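Local coordinates for phycocyanobilin lyase subunit alpha (Nostoc sp. PCC 7120, PDB 5N3U), which associates with CpcF to form a lyase and is probably required for attaching the bilin chromophore to the phycocyanin alpha subunit CpcA, at residues 43-48 with 81-86; 73-78 with 102-107; 88-93 with 115-120; 126-131 with 150-155. One frame throughout, in Å; residues are numbered along the deposited sequence.

Interaction 1. Residues 43-48 with 81-86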
loop_
_atom_site.group_PDB
_atom_site.type_symbol
_atom_site.label_atom_id
_atom_site.label_comp_id
_atom_site.label_asym_id
_atom_site.label_seq_id
_atom_site.Cartn_x
_atom_site.Cartn_y
_atom_site.Cartn_z
ATOM N N LYS A 43 2.910 -10.854 -10.899
ATOM C CA LYS A 43 3.024 -10.193 -9.634
ATOM C C LYS A 43 3.537 -11.144 -8.556
ATOM O O LYS A 43 4.373 -10.791 -7.745
ATOM C CB LYS A 43 1.647 -9.680 -9.290
ATOM C CG LYS A 43 1.479 -9.125 -7.866
ATOM C CD LYS A 43 2.389 -7.971 -7.564
ATOM C CE LYS A 43 1.935 -7.497 -6.184
ATOM N NZ LYS A 43 2.571 -6.229 -5.873
ATOM N N TYR A 44 3.012 -12.365 -8.530
ATOM C CA TYR A 44 3.402 -13.371 -7.547
ATOM C C TYR A 44 4.554 -14.212 -8.043
ATOM O O TYR A 44 4.972 -15.160 -7.364
ATOM C CB TYR A 44 2.164 -14.226 -7.142
ATOM C CG TYR A 44 1.209 -13.362 -6.385
ATOM C CD1 TYR A 44 0.311 -12.557 -7.056
ATOM C CD2 TYR A 44 1.237 -13.312 -5.004
ATOM C CE1 TYR A 44 -0.555 -11.704 -6.396
ATOM C CE2 TYR A 44 0.396 -12.429 -4.316
ATOM C CZ TYR A 44 -0.472 -11.600 -5.031
ATOM O OH TYR A 44 -1.339 -10.680 -4.427
ATOM N N ARG A 45 5.122 -13.876 -9.186
ATOM C CA ARG A 45 6.387 -14.517 -9.659
ATOM C C ARG A 45 6.270 -16.078 -9.613
ATOM O O ARG A 45 7.074 -16.751 -9.023
ATOM C CB ARG A 45 7.578 -14.040 -8.888
ATOM C CG ARG A 45 7.865 -12.579 -9.200
ATOM C CD ARG A 45 9.312 -12.271 -8.931
ATOM N NE ARG A 45 9.484 -10.825 -8.995
ATOM C CZ ARG A 45 10.205 -10.149 -9.889
ATOM N NH1 ARG A 45 10.889 -10.750 -10.877
ATOM N NH2 ARG A 45 10.234 -8.830 -9.786
ATOM N N VAL A 46 5.215 -16.578 -10.227
ATOM C CA VAL A 46 4.874 -17.972 -10.238
ATOM C C VAL A 46 5.652 -18.525 -11.377
ATOM O O VAL A 46 5.205 -18.501 -12.539
ATOM C CB VAL A 46 3.403 -18.122 -10.499
ATOM C CG1 VAL A 46 2.989 -19.579 -10.631
ATOM C CG2 VAL A 46 2.607 -17.474 -9.363
ATOM N N LYS A 47 6.829 -19.013 -11.045
ATOM C CA LYS A 47 7.782 -19.503 -12.042
ATOM C C LYS A 47 7.619 -20.973 -12.514
ATOM O O LYS A 47 8.341 -21.387 -13.371
ATOM C CB LYS A 47 9.199 -19.350 -11.515
ATOM C CG LYS A 47 9.465 -18.015 -10.917
ATOM C CD LYS A 47 10.909 -17.904 -10.513
ATOM C CE LYS A 47 11.366 -16.498 -10.809
ATOM N NZ LYS A 47 12.432 -16.063 -9.887
ATOM N N GLU A 48 6.683 -21.734 -11.967
ATOM C CA GLU A 48 6.327 -23.066 -12.504
ATOM C C GLU A 48 6.309 -23.131 -14.006
ATOM O O GLU A 48 5.744 -22.246 -14.704
ATOM C CB GLU A 48 4.906 -23.387 -12.126
ATOM C CG GLU A 48 4.760 -23.985 -10.750
ATOM C CD GLU A 48 3.319 -23.953 -10.297
ATOM O OE1 GLU A 48 3.075 -23.666 -9.102
ATOM O OE2 GLU A 48 2.449 -24.174 -11.164
ATOM N N LEU A 81 6.012 -12.476 -18.279
ATOM C CA LEU A 81 7.115 -13.389 -18.648
ATOM C C LEU A 81 8.452 -12.847 -18.293
ATOM O O LEU A 81 9.380 -13.597 -17.919
ATOM C CB LEU A 81 7.072 -13.757 -20.097
ATOM C CG LEU A 81 5.926 -14.671 -20.409
ATOM C CD1 LEU A 81 5.714 -14.749 -21.865
ATOM C CD2 LEU A 81 6.301 -16.039 -19.882
ATOM N N GLY A 82 8.579 -11.524 -18.316
ATOM C CA GLY A 82 9.846 -10.989 -17.950
ATOM C C GLY A 82 10.181 -11.179 -16.467
ATOM O O GLY A 82 11.297 -11.152 -16.132
ATOM N N LYS A 83 9.202 -11.313 -15.596
ATOM C CA LYS A 83 9.399 -11.394 -14.157
ATOM C C LYS A 83 9.692 -12.849 -13.768
ATOM O O LYS A 83 10.092 -13.098 -12.655
ATOM C CB LYS A 83 8.146 -10.928 -13.448
ATOM C CG LYS A 83 7.940 -9.405 -13.630
ATOM C CD LYS A 83 6.623 -8.896 -13.117
ATOM C CE LYS A 83 6.642 -8.421 -11.645
ATOM N NZ LYS A 83 7.176 -9.434 -10.661
ATOM N N LEU A 84 9.453 -13.798 -14.682
ATOM C CA LEU A 84 9.595 -15.203 -14.308
ATOM C C LEU A 84 10.966 -15.784 -14.556
ATOM O O LEU A 84 11.166 -16.886 -14.187
ATOM C CB LEU A 84 8.500 -16.020 -14.996
ATOM C CG LEU A 84 7.092 -15.523 -14.707
ATOM C CD1 LEU A 84 6.052 -16.432 -15.288
ATOM C CD2 LEU A 84 6.821 -15.310 -13.248
ATOM N N GLY A 85 11.870 -15.085 -15.257
ATOM C CA GLY A 85 13.210 -15.506 -15.444
ATOM C C GLY A 85 13.400 -16.734 -16.310
ATOM O O GLY A 85 14.398 -17.405 -16.164
ATOM N N ASN A 86 12.445 -17.099 -17.147
ATOM C CA ASN A 86 12.566 -18.321 -17.929
ATOM C C ASN A 86 12.792 -17.978 -19.409
ATOM O O ASN A 86 11.906 -17.514 -20.097
ATOM C CB ASN A 86 11.369 -19.175 -17.758
ATOM C CG ASN A 86 11.573 -20.587 -18.313
ATOM O OD1 ASN A 86 12.211 -20.801 -19.334
ATOM N ND2 ASN A 86 10.980 -21.522 -17.670
#
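R45 and K83 bring two positive groups together. The K83 ammonium sits over one face of the R45 guanidinium, 2.9 Å above its plane and displaced toward the rim. K83 NZ is 3.2 Å from R45 NE. Both atoms are donors, so this is a close approach of like charges and not a bond. The two side chains cross at about a right angle. K83 bends back at its outer end, with chi3 at 91° placing CE. Its NZ is hydrogen-bonded to the carbonyl of G42, and the carbonyl dipole probably offsets part of the repulsion.

One hydrogen bond joins the segments, and it is weak. R45 NH1 donates to K83 O over 3.1 Å, with an N-H...O angle of 131°. The extended R45 chain carries the guanidinium to this carbonyl, near the end of helix 72-83.

R45 also has a backbone role. It has positive phi and is the C' residue of a Schellman motif that closes helix 31-43, with V46 N bonded to L41 O and R45 N to G42 O. The loop then leads to E48, the N-cap of helix 49-58, within a HEAT-like repeat region.

The rest is packing. Both methyls of L84 lie against the backbone of V46. CD1 is 3.5 Å from V46 O, a buried carbonyl with no polar partner in the model. L84 CD2 lies 3.7 Å from R45 CA. K47 lays its aliphatic chain beside the L84 carbonyl, and K47 CE is 3.4 Å from L84 O. At the end of helix 31-43, K43 NZ makes a salt bridge to E7 of the second copy of this protein.

Interaction 2. Residues 73-78 with 102-107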
loop_
_atom_site.group_PDB
_atom_site.type_symbol
_atom_site.label_atom_id
_atom_site.label_comp_id
_atom_site.label_asym_id
_atom_site.label_seq_id
_atom_site.Cartn_x
_atom_site.Cartn_y
_atom_site.Cartn_z
ATOM N N LEU A 73 -4.402 -8.943 -23.466
ATOM C CA LEU A 73 -3.830 -10.094 -22.805
ATOM C C LEU A 73 -2.385 -10.301 -23.284
ATOM O O LEU A 73 -1.571 -10.777 -22.509
ATOM C CB LEU A 73 -4.690 -11.398 -23.038
ATOM C CG LEU A 73 -4.152 -12.652 -22.380
ATOM C CD1 LEU A 73 -4.179 -12.460 -20.877
ATOM C CD2 LEU A 73 -4.976 -13.965 -22.728
ATOM N N ARG A 74 -2.080 -9.994 -24.531
ATOM C CA ARG A 74 -0.695 -10.163 -24.974
ATOM C C ARG A 74 0.221 -9.212 -24.173
ATOM O O ARG A 74 1.285 -9.590 -23.762
ATOM C CB ARG A 74 -0.525 -9.860 -26.427
ATOM C CG ARG A 74 -1.127 -10.909 -27.326
ATOM C CD ARG A 74 -0.731 -10.633 -28.757
ATOM N NE ARG A 74 -1.567 -11.420 -29.651
ATOM C CZ ARG A 74 -1.330 -11.610 -30.932
ATOM N NH1 ARG A 74 -0.241 -11.100 -31.499
ATOM N NH2 ARG A 74 -2.200 -12.324 -31.648
ATOM N N ARG A 75 -0.248 -8.005 -23.932
ATOM C CA ARG A 75 0.529 -7.076 -23.132
ATOM C C ARG A 75 0.825 -7.593 -21.742
ATOM O O ARG A 75 1.931 -7.596 -21.290
ATOM C CB ARG A 75 -0.232 -5.732 -23.028
ATOM C CG ARG A 75 -0.504 -5.053 -24.328
ATOM C CD ARG A 75 -1.515 -3.903 -24.095
ATOM N NE ARG A 75 -1.827 -3.217 -25.366
ATOM C CZ ARG A 75 -2.676 -2.196 -25.463
ATOM N NH1 ARG A 75 -3.278 -1.760 -24.380
ATOM N NH2 ARG A 75 -2.923 -1.593 -26.634
ATOM N N ASN A 76 -0.171 -8.061 -21.032
ATOM C CA ASN A 76 0.015 -8.537 -19.697
ATOM C C ASN A 76 0.818 -9.831 -19.606
ATOM O O ASN A 76 1.611 -9.990 -18.716
ATOM C CB ASN A 76 -1.362 -8.799 -19.033
ATOM C CG ASN A 76 -1.870 -7.581 -18.318
ATOM O OD1 ASN A 76 -1.310 -6.447 -18.486
ATOM N ND2 ASN A 76 -2.879 -7.778 -17.509
ATOM N N ALA A 77 0.652 -10.668 -20.595
ATOM C CA ALA A 77 1.467 -11.916 -20.693
ATOM C C ALA A 77 2.906 -11.620 -20.948
ATOM O O ALA A 77 3.798 -12.215 -20.312
ATOM C CB ALA A 77 0.905 -12.852 -21.766
ATOM N N ALA A 78 3.167 -10.745 -21.894
ATOM C CA ALA A 78 4.513 -10.301 -22.130
ATOM C C ALA A 78 5.207 -9.725 -20.890
ATOM O O ALA A 78 6.327 -10.064 -20.602
ATOM C CB ALA A 78 4.554 -9.326 -23.280
ATOM N N PHE A 102 1.794 -1.160 -30.208
ATOM C CA PHE A 102 2.932 -0.541 -29.560
ATOM C C PHE A 102 3.207 -1.090 -28.166
ATOM O O PHE A 102 4.383 -1.343 -27.794
ATOM C CB PHE A 102 2.776 1.017 -29.539
ATOM C CG PHE A 102 3.794 1.699 -28.683
ATOM C CD1 PHE A 102 3.585 1.842 -27.322
ATOM C CD2 PHE A 102 4.996 2.204 -29.230
ATOM C CE1 PHE A 102 4.513 2.418 -26.504
ATOM C CE2 PHE A 102 5.929 2.882 -28.401
ATOM C CZ PHE A 102 5.755 2.899 -27.028
ATOM N N TYR A 103 2.138 -1.268 -27.404
ATOM C CA TYR A 103 2.244 -1.613 -26.000
ATOM C C TYR A 103 2.681 -3.095 -25.824
ATOM O O TYR A 103 3.326 -3.415 -24.860
ATOM C CB TYR A 103 0.970 -1.301 -25.239
ATOM C CG TYR A 103 0.763 0.166 -25.138
ATOM C CD1 TYR A 103 1.563 0.916 -24.258
ATOM C CD2 TYR A 103 -0.140 0.827 -25.960
ATOM C CE1 TYR A 103 1.465 2.340 -24.221
ATOM C CE2 TYR A 103 -0.289 2.213 -25.897
ATOM C CZ TYR A 103 0.533 2.944 -25.035
ATOM O OH TYR A 103 0.444 4.304 -24.980
ATOM N N VAL A 104 2.417 -3.929 -26.793
ATOM C CA VAL A 104 3.018 -5.292 -26.824
ATOM C C VAL A 104 4.528 -5.210 -27.080
ATOM O O VAL A 104 5.271 -5.874 -26.432
ATOM C CB VAL A 104 2.348 -6.173 -27.862
ATOM C CG1 VAL A 104 3.101 -7.464 -28.006
ATOM C CG2 VAL A 104 0.942 -6.477 -27.430
ATOM N N ARG A 105 4.922 -4.442 -28.072
ATOM C CA ARG A 105 6.344 -4.222 -28.376
ATOM C C ARG A 105 7.079 -3.720 -27.161
ATOM O O ARG A 105 8.176 -4.205 -26.814
ATOM C CB ARG A 105 6.551 -3.308 -29.593
ATOM C CG ARG A 105 5.834 -3.772 -30.868
ATOM C CD ARG A 105 6.426 -3.195 -32.176
ATOM N NE ARG A 105 6.312 -1.751 -32.309
ATOM C CZ ARG A 105 5.192 -1.102 -32.560
ATOM N NH1 ARG A 105 4.045 -1.778 -32.701
ATOM N NH2 ARG A 105 5.206 0.212 -32.642
ATOM N N GLU A 106 6.466 -2.805 -26.483
ATOM C CA GLU A 106 7.069 -2.191 -25.268
ATOM C C GLU A 106 7.231 -3.213 -24.161
ATOM O O GLU A 106 8.262 -3.335 -23.530
ATOM C CB GLU A 106 6.197 -1.024 -24.762
ATOM C CG GLU A 106 6.916 -0.225 -23.694
ATOM C CD GLU A 106 6.161 1.035 -23.305
ATOM O OE1 GLU A 106 4.946 0.922 -22.958
ATOM O OE2 GLU A 106 6.787 2.127 -23.409
ATOM N N ALA A 107 6.158 -3.938 -23.885
ATOM C CA ALA A 107 6.185 -4.954 -22.867
ATOM C C ALA A 107 7.207 -6.023 -23.159
ATOM O O ALA A 107 7.922 -6.435 -22.267
ATOM C CB ALA A 107 4.801 -5.605 -22.761
#
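R74 meets V104 near the backbone. R74 CB lies 3.8 Å from V104 CG2, while the rest of the R74 chain leads away and its NE bonds to the carbonyl of D61. V104 CG2 stands anti to its own carbonyl carbon, and from there it also touches R75 CG at 3.7 Å.

R75 makes the longer contact. Its chain is extended from CG to NE and crosses V104 at about a right angle. Farther out it reaches Y103. Y103 CB lies over one face of the guanidinium, 3.3 Å above the plane and offset toward the rim. R75 NH2 is 3.7 Å from Y103 CD2, but the two planes are 63° apart, so the groups do not stack flat. The charge is met elsewhere: R75 NE forms a salt bridge with D101, and R75 NH1 forms one with D96 of the CpcF subunit.

One turn later, A78 CB meets A107 CB at 3.8 Å. A107 CB also rests against R75 O. These small side chains suit the close spacing of the helices, whose axes approach to 8.5 Å.

The two helical segments run almost parallel, 7° apart, within the HEAT-repeat region of the chain. Helix 90-96 touches both at A78 and V104. Helices 31-43 and 49-58 pack on L73, away from helix 102-115.

Interaction 3. Residues 88-93 with 115-120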
loop_
_atom_site.group_PDB
_atom_site.type_symbol
_atom_site.label_atom_id
_atom_site.label_comp_id
_atom_site.label_asym_id
_atom_site.label_seq_id
_atom_site.Cartn_x
_atom_site.Cartn_y
_atom_site.Cartn_z
ATOM N N LYS A 88 12.993 -19.754 -21.966
ATOM C CA LYS A 88 12.075 -20.343 -22.928
ATOM C C LYS A 88 11.160 -19.372 -23.592
ATOM O O LYS A 88 10.653 -19.611 -24.705
ATOM C CB LYS A 88 11.159 -21.327 -22.165
ATOM C CG LYS A 88 10.317 -22.165 -23.071
ATOM C CD LYS A 88 9.590 -23.317 -22.357
ATOM C CE LYS A 88 8.765 -23.945 -23.484
ATOM N NZ LYS A 88 7.832 -25.011 -23.071
ATOM N N ALA A 89 10.855 -18.271 -22.858
ATOM C CA ALA A 89 10.000 -17.213 -23.420
ATOM C C ALA A 89 10.576 -16.351 -24.517
ATOM O O ALA A 89 9.830 -15.527 -25.152
ATOM C CB ALA A 89 9.546 -16.328 -22.256
ATOM N N VAL A 90 11.901 -16.424 -24.715
ATOM C CA VAL A 90 12.594 -15.453 -25.517
ATOM C C VAL A 90 12.096 -15.414 -26.925
ATOM O O VAL A 90 11.783 -14.348 -27.429
ATOM C CB VAL A 90 14.106 -15.560 -25.359
ATOM C CG1 VAL A 90 14.896 -14.808 -26.425
ATOM C CG2 VAL A 90 14.517 -15.042 -24.001
ATOM N N PRO A 91 11.929 -16.581 -27.600
ATOM C CA PRO A 91 11.476 -16.516 -28.957
ATOM C C PRO A 91 10.080 -15.890 -29.158
ATOM O O PRO A 91 9.899 -15.081 -30.089
ATOM C CB PRO A 91 11.539 -17.987 -29.412
ATOM C CG PRO A 91 12.599 -18.545 -28.579
ATOM C CD PRO A 91 12.422 -17.912 -27.253
ATOM N N GLY A 92 9.147 -16.240 -28.309
ATOM C CA GLY A 92 7.828 -15.631 -28.356
ATOM C C GLY A 92 7.863 -14.138 -28.085
ATOM O O GLY A 92 7.156 -13.364 -28.728
ATOM N N LEU A 93 8.716 -13.720 -27.143
ATOM C CA LEU A 93 8.880 -12.295 -26.864
ATOM C C LEU A 93 9.490 -11.593 -28.037
ATOM O O LEU A 93 9.074 -10.485 -28.410
ATOM C CB LEU A 93 9.681 -12.033 -25.571
ATOM C CG LEU A 93 8.977 -12.436 -24.320
ATOM C CD1 LEU A 93 9.975 -12.505 -23.180
ATOM C CD2 LEU A 93 7.713 -11.561 -24.040
ATOM N N LEU A 115 15.271 -10.458 -19.041
ATOM C CA LEU A 115 15.797 -11.840 -19.263
ATOM C C LEU A 115 17.245 -11.868 -19.697
ATOM O O LEU A 115 17.885 -12.888 -19.541
ATOM C CB LEU A 115 14.944 -12.549 -20.249
ATOM C CG LEU A 115 13.535 -12.820 -19.778
ATOM C CD1 LEU A 115 12.561 -13.288 -20.813
ATOM C CD2 LEU A 115 13.547 -13.802 -18.646
ATOM N N LYS A 116 17.776 -10.766 -20.243
ATOM C CA LYS A 116 19.196 -10.613 -20.566
ATOM C C LYS A 116 19.681 -11.552 -21.658
ATOM O O LYS A 116 20.845 -11.807 -21.723
ATOM C CB LYS A 116 20.183 -10.834 -19.383
ATOM C CG LYS A 116 19.909 -10.270 -18.063
ATOM C CD LYS A 116 20.006 -8.815 -17.984
ATOM C CE LYS A 116 19.576 -8.375 -16.567
ATOM N NZ LYS A 116 18.687 -7.159 -16.715
ATOM N N ASP A 117 18.822 -12.039 -22.511
ATOM C CA ASP A 117 19.198 -13.018 -23.563
ATOM C C ASP A 117 19.608 -12.318 -24.872
ATOM O O ASP A 117 18.838 -11.607 -25.528
ATOM C CB ASP A 117 18.008 -13.913 -23.829
ATOM C CG ASP A 117 18.351 -15.150 -24.612
ATOM O OD1 ASP A 117 19.221 -15.070 -25.481
ATOM O OD2 ASP A 117 17.681 -16.184 -24.394
ATOM N N LYS A 118 20.832 -12.588 -25.286
ATOM C CA LYS A 118 21.410 -11.924 -26.416
ATOM C C LYS A 118 20.773 -12.322 -27.745
ATOM O O LYS A 118 20.986 -11.634 -28.748
ATOM C CB LYS A 118 22.905 -12.230 -26.499
ATOM C CG LYS A 118 23.652 -11.105 -27.179
ATOM C CD LYS A 118 25.152 -11.388 -27.163
ATOM C CE LYS A 118 25.869 -10.815 -28.390
ATOM N NZ LYS A 118 27.208 -10.285 -27.979
ATOM N N THR A 119 19.977 -13.378 -27.752
ATOM C CA THR A 119 19.300 -13.772 -29.002
ATOM C C THR A 119 18.239 -12.775 -29.518
ATOM O O THR A 119 17.929 -12.716 -30.693
ATOM C CB THR A 119 18.741 -15.155 -28.875
ATOM O OG1 THR A 119 17.687 -15.190 -27.952
ATOM C CG2 THR A 119 19.821 -16.077 -28.348
ATOM N N ALA A 120 17.842 -11.853 -28.633
ATOM C CA ALA A 120 16.961 -10.739 -29.048
ATOM C C ALA A 120 17.623 -9.572 -29.781
ATOM O O ALA A 120 16.949 -8.707 -30.223
ATOM C CB ALA A 120 16.262 -10.243 -27.845
#
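V90 faces residues 115-120, the end of helix 102-115 and the loop after it, and meets three of them. Its CB is 3.8 Å from D117 OD2. From CB the two methyls part. CG1 is anti to the backbone N, chi1 166°, and meets T119 OG1 at 3.2 Å. CG1 also lies near D117 OD2. CG2 turns to the other end of the segment. It is 3.4 Å from D117 OD2 and 3.7 Å from D117 CB, and it reaches L115 CD1 at 4.1 Å. One valine thus spans this segment from L115 to T119.

L93, three residues after V90, adds a second apolar point. Its CD1 touches L115 CD1 at 3.6 Å, and the two leucines cross at about a right angle. L112 of helix 102-115 packs against both V90 and L93.

D117 bonds within the loop and probably helps to fix its shape. Its OD1 accepts the backbone N-H of T119 over 2.9 Å in a nearly straight bond, N-H...O 168°. The donor comes from the anti side of the carboxylate, 31° out of its plane. This is an Asx turn. T119 OG1 gives the same oxygen a second, weak bond. The turn leads from the end of helix 102-115 toward helix 121-126, inside the HEAT-repeat region.

The contact between the segments is therefore apolar on the V90 side and mixed on the other. Polar bonding stays within the loop, where OD1 takes both donors. Van der Waals packing holds the two segments together, and the Asx turn probably sets the position of the carboxylate against V90.

Interaction 4. Residues 126-131 with 150-155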
loop_
_atom_site.group_PDB
_atom_site.type_symbol
_atom_site.label_atom_id
_atom_site.label_comp_id
_atom_site.label_asym_id
_atom_site.label_seq_id
_atom_site.Cartn_x
_atom_site.Cartn_y
_atom_site.Cartn_z
ATOM N N LYS A 126 16.413 -3.862 -35.166
ATOM C CA LYS A 126 15.487 -3.473 -36.207
ATOM C C LYS A 126 14.542 -2.371 -35.747
ATOM O O LYS A 126 14.166 -1.485 -36.524
ATOM C CB LYS A 126 14.743 -4.759 -36.599
ATOM C CG LYS A 126 13.569 -4.582 -37.514
ATOM C CD LYS A 126 13.635 -5.559 -38.686
ATOM C CE LYS A 126 13.730 -6.982 -38.228
ATOM N NZ LYS A 126 12.825 -7.824 -39.085
ATOM N N LEU A 127 14.162 -2.333 -34.475
ATOM C CA LEU A 127 13.278 -1.258 -34.022
ATOM C C LEU A 127 13.971 0.094 -33.931
ATOM O O LEU A 127 13.328 1.112 -33.793
ATOM C CB LEU A 127 12.635 -1.650 -32.696
ATOM C CG LEU A 127 11.739 -2.860 -32.661
ATOM C CD1 LEU A 127 11.107 -3.019 -31.319
ATOM C CD2 LEU A 127 10.609 -2.774 -33.669
ATOM N N LEU A 128 15.274 0.123 -34.067
ATOM C CA LEU A 128 15.966 1.389 -34.193
ATOM C C LEU A 128 16.165 1.833 -35.671
ATOM O O LEU A 128 16.902 2.770 -35.936
ATOM C CB LEU A 128 17.323 1.305 -33.503
ATOM C CG LEU A 128 17.393 0.918 -32.011
ATOM C CD1 LEU A 128 18.829 1.036 -31.459
ATOM C CD2 LEU A 128 16.540 1.857 -31.227
ATOM N N ASP A 129 15.581 1.131 -36.631
ATOM C CA ASP A 129 15.592 1.545 -38.079
ATOM C C ASP A 129 15.218 2.970 -38.260
ATOM O O ASP A 129 14.296 3.459 -37.652
ATOM C CB ASP A 129 14.655 0.691 -38.972
ATOM C CG ASP A 129 15.251 -0.714 -39.368
ATOM O OD1 ASP A 129 16.455 -1.032 -39.069
ATOM O OD2 ASP A 129 14.485 -1.535 -39.980
ATOM N N GLY A 130 16.026 3.686 -39.011
ATOM C CA GLY A 130 15.825 5.103 -39.256
ATOM C C GLY A 130 16.517 5.986 -38.258
ATOM O O GLY A 130 16.484 7.187 -38.432
ATOM N N GLY A 131 17.004 5.427 -37.141
ATOM C CA GLY A 131 17.673 6.222 -36.119
ATOM C C GLY A 131 16.888 7.299 -35.432
ATOM O O GLY A 131 15.649 7.273 -35.409
ATOM N N ALA A 150 12.840 1.271 -23.726
ATOM C CA ALA A 150 13.001 -0.161 -23.421
ATOM C C ALA A 150 13.900 -0.825 -24.371
ATOM O O ALA A 150 14.687 -1.675 -23.971
ATOM C CB ALA A 150 11.619 -0.801 -23.482
ATOM N N VAL A 151 13.892 -0.462 -25.630
ATOM C CA VAL A 151 14.751 -1.117 -26.610
ATOM C C VAL A 151 16.241 -0.827 -26.327
ATOM O O VAL A 151 17.123 -1.713 -26.396
ATOM C CB VAL A 151 14.418 -0.681 -28.059
ATOM C CG1 VAL A 151 15.520 -1.021 -29.046
ATOM C CG2 VAL A 151 13.057 -1.286 -28.501
ATOM N N LEU A 152 16.513 0.425 -26.053
ATOM C CA LEU A 152 17.905 0.822 -25.761
ATOM C C LEU A 152 18.361 0.131 -24.453
ATOM O O LEU A 152 19.440 -0.390 -24.386
ATOM C CB LEU A 152 17.968 2.332 -25.566
ATOM C CG LEU A 152 17.816 3.126 -26.892
ATOM C CD1 LEU A 152 17.448 4.546 -26.617
ATOM C CD2 LEU A 152 18.985 2.928 -27.848
ATOM N N GLU A 153 17.557 0.187 -23.434
ATOM C CA GLU A 153 17.900 -0.469 -22.177
ATOM C C GLU A 153 18.141 -1.937 -22.458
ATOM O O GLU A 153 19.127 -2.522 -21.969
ATOM C CB GLU A 153 16.766 -0.345 -21.194
ATOM C CG GLU A 153 16.721 1.017 -20.584
ATOM C CD GLU A 153 15.690 1.140 -19.492
ATOM O OE1 GLU A 153 14.813 0.240 -19.344
ATOM O OE2 GLU A 153 15.748 2.165 -18.779
ATOM N N ALA A 154 17.241 -2.566 -23.234
ATOM C CA ALA A 154 17.442 -3.994 -23.515
ATOM C C ALA A 154 18.757 -4.327 -24.237
ATOM O O ALA A 154 19.460 -5.307 -23.923
ATOM C CB ALA A 154 16.265 -4.514 -24.306
ATOM N N LEU A 155 19.159 -3.477 -25.179
ATOM C CA LEU A 155 20.361 -3.699 -25.943
ATOM C C LEU A 155 21.605 -3.546 -25.048
ATOM O O LEU A 155 22.543 -4.338 -25.175
ATOM C CB LEU A 155 20.503 -2.704 -27.114
ATOM C CG LEU A 155 19.545 -3.045 -28.252
ATOM C CD1 LEU A 155 19.463 -1.876 -29.176
ATOM C CD2 LEU A 155 19.954 -4.281 -28.988
#
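L127 and L128 lie in a loop built from two overlapping beta turns, and both face the regular helix 150-155. The first turn is type I, from K126 to D129, closed by D129 N to K126 O. The second is type II, from L128 to G131, closed by G131 N to L128 O at 2.9 Å. G130 holds the third position of the type II turn, which needs its positive phi. The backbones stay well apart. The nearest CA atoms, those of L127 and V151, are 7.6 Å from each other, so side chains fill the interval.

V151 takes both leucines, one on each methyl. Its CG1 is anti to the backbone N, chi1 164°, and meets L128 CD2 at 3.8 Å. Its CG2 meets L127 CD1, also at 3.8 Å. L127 crosses V151 at about a right angle, whereas L128 and V151 slide past each other in opposite directions.

L128 reaches farther with its other methyl. L128 CD1 meets L155 CD1 tip to tip at 3.8 Å. The same methyl comes within 4.1 Å of L152 CD2, where the side chains cross obliquely. L128 therefore touches V151, L152 and L155, which lie on one side of the helix.

The contact packs the loop after helix 121-126 on helix 148-157. The loop belongs to one HEAT-repeat family region and the helix to the next, so the contact links the two. L124 and I125 of helix 121-126 also pack against L155, and helix 176-190 lies against L152.

All five touching residues are buried and aliphatic. The segments are held by methyl packing alone, without charge or polar direction.

Interactions 1 and 2 share helix 72-83, using its C-terminal end and its earlier turns. Interactions 2 and 3 use opposite ends of helix 102-115, and A78 touches L93 between them. Interaction 1 meets interaction 3 where L115 packs on G85. Interaction 4 lies farther along the chain, about 25 Å from interaction 1 between centres, and touches interaction 2 through A150. Interaction 1 is only partly buried and mixes charged chains with leucine packing. The other three are buried. Interaction 2 buries an arginine whose charge is met outside the two segments, interaction 3 confines its hydrogen bonds to one loop, and interaction 4 is purely aliphatic.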